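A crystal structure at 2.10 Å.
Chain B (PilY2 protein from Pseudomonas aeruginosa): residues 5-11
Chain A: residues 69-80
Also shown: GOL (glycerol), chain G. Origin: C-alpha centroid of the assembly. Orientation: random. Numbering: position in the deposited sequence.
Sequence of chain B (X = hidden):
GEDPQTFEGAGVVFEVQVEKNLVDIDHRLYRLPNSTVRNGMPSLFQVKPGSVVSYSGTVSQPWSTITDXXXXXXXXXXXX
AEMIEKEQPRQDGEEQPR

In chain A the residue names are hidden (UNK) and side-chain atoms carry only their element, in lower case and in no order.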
# COMPACT_ATOMS: atom_id res chain seq x y z
N GLN B 5 1.11 -0.39 -19.97
CA GLN B 5 1.29 -1.63 -19.22
C GLN B 5 1.07 -1.43 -17.71
O GLN B 5 0.31 -2.21 -17.17
CB GLN B 5 2.66 -2.29 -19.48
CG GLN B 5 2.68 -3.79 -19.19
CD GLN B 5 3.94 -4.46 -19.67
OE1 GLN B 5 5.04 -4.24 -19.14
NE2 GLN B 5 3.82 -5.29 -20.70
N THR B 6 1.71 -0.45 -17.03
CA THR B 6 1.47 -0.33 -15.57
C THR B 6 0.61 0.88 -15.24
O THR B 6 0.58 1.85 -16.01
CB THR B 6 2.77 -0.33 -14.71
OG1 THR B 6 3.50 0.86 -14.95
CG2 THR B 6 3.68 -1.56 -14.95
N PHE B 7 -0.05 0.85 -14.08
CA PHE B 7 -0.89 1.96 -13.65
C PHE B 7 -0.83 2.10 -12.13
O PHE B 7 -0.49 1.14 -11.45
CB PHE B 7 -2.37 1.74 -14.10
CG PHE B 7 -3.10 0.65 -13.31
CD1 PHE B 7 -2.97 -0.69 -13.67
CD2 PHE B 7 -3.90 0.97 -12.21
CE1 PHE B 7 -3.62 -1.69 -12.93
CE2 PHE B 7 -4.52 -0.06 -11.45
CZ PHE B 7 -4.37 -1.38 -11.82
N GLU B 8 -1.25 3.26 -11.62
CA GLU B 8 -1.39 3.51 -10.20
C GLU B 8 -2.59 4.41 -9.95
O GLU B 8 -2.83 5.33 -10.74
CB GLU B 8 -0.10 4.13 -9.62
CG GLU B 8 -0.21 4.44 -8.14
CD GLU B 8 1.07 4.87 -7.45
OE1 GLU B 8 1.70 5.83 -7.94
OE2 GLU B 8 1.43 4.25 -6.42
N GLY B 9 -3.30 4.17 -8.86
CA GLY B 9 -4.43 5.00 -8.48
C GLY B 9 -4.66 5.00 -6.98
O GLY B 9 -3.91 4.38 -6.22
N ALA B 10 -5.69 5.70 -6.56
CA ALA B 10 -6.12 5.75 -5.16
C ALA B 10 -7.61 5.97 -5.13
O ALA B 10 -8.16 6.60 -6.04
CB ALA B 10 -5.38 6.84 -4.39
N GLY B 11 -8.27 5.41 -4.13
CA GLY B 11 -9.71 5.57 -4.02
C GLY B 11 -10.29 4.88 -2.82
O GLY B 11 -9.58 4.57 -1.86
N UNK A 69 4.29 -1.27 4.45
CA UNK A 69 4.85 -0.12 3.71
C UNK A 69 4.58 -0.29 2.21
O UNK A 69 4.77 -1.37 1.66
c UNK A 69 7.23 -1.12 3.78
c UNK A 69 6.35 0.12 4.05
c UNK A 69 8.23 1.99 4.07
c UNK A 69 6.90 1.42 3.39
N UNK A 70 4.15 0.81 1.57
CA UNK A 70 3.80 0.83 0.16
C UNK A 70 4.66 1.86 -0.58
O UNK A 70 4.76 3.00 -0.15
c UNK A 70 1.84 1.35 -1.43
c UNK A 70 2.30 1.15 -0.00
c UNK A 70 1.40 0.28 -2.21
o UNK A 70 0.46 1.95 -5.35
c UNK A 70 1.29 2.83 -3.28
c UNK A 70 1.75 2.63 -1.98
c UNK A 70 0.94 0.47 -3.52
c UNK A 70 0.89 1.75 -4.05
N UNK A 71 5.25 1.45 -1.71
CA UNK A 71 6.06 2.35 -2.54
C UNK A 71 5.15 2.95 -3.60
O UNK A 71 4.53 2.21 -4.36
c UNK A 71 8.07 2.55 -4.10
c UNK A 71 8.22 1.05 -2.01
c UNK A 71 7.29 1.62 -3.14
c UNK A 71 9.16 -0.15 -2.46
N UNK A 72 5.05 4.28 -3.64
CA UNK A 72 4.28 5.02 -4.64
C UNK A 72 5.01 4.94 -5.97
O UNK A 72 6.21 5.21 -6.05
c UNK A 72 1.32 6.77 -1.92
n UNK A 72 2.28 6.58 -1.02
n UNK A 72 1.83 6.78 -3.16
c UNK A 72 3.46 6.42 -1.70
c UNK A 72 4.08 6.47 -4.19
c UNK A 72 3.19 6.59 -3.01
N UNK A 73 4.27 4.57 -7.03
CA UNK A 73 4.84 4.41 -8.37
C UNK A 73 4.64 5.68 -9.18
O UNK A 73 3.81 5.72 -10.09
c UNK A 73 4.26 3.19 -9.09
c UNK A 73 4.00 1.24 -7.69
n UNK A 73 3.56 -0.05 -5.70
c UNK A 73 4.58 0.19 -6.79
c UNK A 73 4.91 1.90 -8.62
N UNK A 74 5.38 6.72 -8.82
CA UNK A 74 5.30 8.06 -9.44
C UNK A 74 5.66 8.05 -10.92
O UNK A 74 5.17 8.91 -11.66
c UNK A 74 5.68 9.40 -7.29
c UNK A 74 6.47 10.50 -6.65
n UNK A 74 5.87 11.15 -5.67
o UNK A 74 7.63 10.76 -7.01
c UNK A 74 6.21 9.05 -8.69
N UNK A 75 6.45 7.06 -11.36
CA UNK A 75 6.86 6.91 -12.76
C UNK A 75 5.84 6.14 -13.60
O UNK A 75 5.94 6.15 -14.84
c UNK A 75 11.04 4.83 -11.47
c UNK A 75 9.33 7.14 -12.26
c UNK A 75 8.23 6.25 -12.84
se UNK A 75 11.12 6.45 -12.57
N UNK A 76 4.83 5.51 -12.97
CA UNK A 76 3.78 4.84 -13.74
C UNK A 76 2.73 5.86 -14.15
O UNK A 76 2.59 6.89 -13.50
o UNK A 76 4.03 2.62 -12.78
c UNK A 76 3.13 3.71 -12.92
N UNK A 77 1.97 5.56 -15.21
CA UNK A 77 0.84 6.36 -15.65
C UNK A 77 -0.18 6.41 -14.52
O UNK A 77 -0.43 5.40 -13.86
c UNK A 77 1.12 6.08 -18.14
c UNK A 77 0.49 5.88 -19.50
c UNK A 77 0.24 5.78 -16.93
o UNK A 77 1.22 5.97 -20.51
o UNK A 77 -0.75 5.67 -19.57
N UNK A 78 -0.69 7.61 -14.22
CA UNK A 78 -1.56 7.85 -13.07
C UNK A 78 -3.03 7.93 -13.44
O UNK A 78 -3.38 8.72 -14.29
c UNK A 78 0.30 9.09 -11.78
c UNK A 78 -1.13 9.14 -12.36
o UNK A 78 -0.45 8.04 -9.75
n UNK A 78 1.52 7.41 -10.58
c UNK A 78 0.43 8.15 -10.61
N UNK A 79 -3.90 7.19 -12.72
CA UNK A 79 -5.35 7.26 -12.94
C UNK A 79 -5.87 8.69 -12.68
O UNK A 79 -6.77 9.11 -13.39
c UNK A 79 -6.10 6.28 -12.05
c UNK A 79 -6.79 3.88 -11.65
c UNK A 79 -5.93 4.83 -12.47
o UNK A 79 -7.21 4.25 -10.53
o UNK A 79 -7.04 2.76 -12.14
N UNK A 80 -5.29 9.43 -11.71
CA UNK A 80 -5.71 10.82 -11.44
C UNK A 80 -5.42 11.71 -12.65
O UNK A 80 -6.24 12.56 -12.99
c UNK A 80 -4.80 13.26 -8.42
c UNK A 80 -7.02 13.05 -9.59
c UNK A 80 -5.47 12.87 -9.73
c UNK A 80 -5.09 11.40 -10.14
C1 GOL G . 1.81 8.72 -7.06
O1 GOL G . 2.91 7.86 -6.88
C2 GOL G . 0.90 8.83 -5.84
O2 GOL G . 1.60 9.37 -4.71
C3 GOL G . -0.03 7.58 -5.65
O3 GOL G . -1.17 7.54 -6.60
O HOH W 1 3.00 3.24 -16.95
O HOH W 2 -7.51 6.58 -8.89

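Position 69 carries four carbons, forked at the first, one arm two carbons long, and lies out of reach of chain B: I69(A). Position 70 has one carbon, then a six-carbon ring bearing an oxygen; that oxygen lies 2.7 Å from E8(B) OE2, which meets the ring at its edge. This is Y70(A), its OH donating to the carboxylate. Position 71 repeats the four-carbon fork of 69, its end leading away from chain B: I71(A).

At position 72 one carbon leads to a five-membered ring of three carbons and two nitrogens, H72(A); its ND1 is 3.0 Å from glycerol O2. Position 73 has four carbons in a row ending in nitrogen, the pattern of K73(A). The charged end ignores the nearby glutamate: NZ turns back to I71(A) O at 2.8 Å, while the backbone N of K73(A) donates to E8(B) OE2 at 2.9 Å, nearly straight at 171°.

Position 74, three carbons with the third carrying one oxygen and one nitrogen, points away and is Q74(A). Position 75 is unbranched, two carbons, selenium, one carbon: selenomethionine, M75(A), also directed away. Position 76 has one carbon and one oxygen, the latter 2.8 Å from T6(B) OG1. This is S76(A), closing a type I turn begun at K73(A), and its OG hydrogen-bonds that threonine hydroxyl.

Position 77 has three carbons, the third with two oxygens, and touches chain B mainly through its backbone; the atoms fit E77(A). Position 78 has three carbons, the third carrying one oxygen and one nitrogen, and the nitrogen lies 3.1 Å from E8(B) OE1. This is Q78(A), at the N-cap position, its NE2 donating to that carboxylate oxygen. Position 79 again ends three carbons in two oxygens, one of them 3.5 Å from G9(B) CA: E79(A). An ideal CB on G9(B) would sit 2.0 Å from E79(A) OE1, so the glycine leaves room for this carboxylate. Position 80, four carbons forked at the second, is L80(A), out of contact.

The rule is one strand residue serving twice. The backbone of E8(B) pairs in parallel register, its N donating to E77(A) O at 3.2 Å and its O accepting from E79(A) N at 2.9 Å. Its extended side chain meanwhile reaches a pocket where a phenol, a turn amide and a carboxamide supply protons. Glycerol O1 adds another, 2.6 Å from E8(B) OE1. Water 1 links T6(B) O, at 2.9 Å, to E77(A) N, at 3.1 Å, where the strands stand too far apart to bond directly.

Chain A 69-80: IYIHKQMSEQEL
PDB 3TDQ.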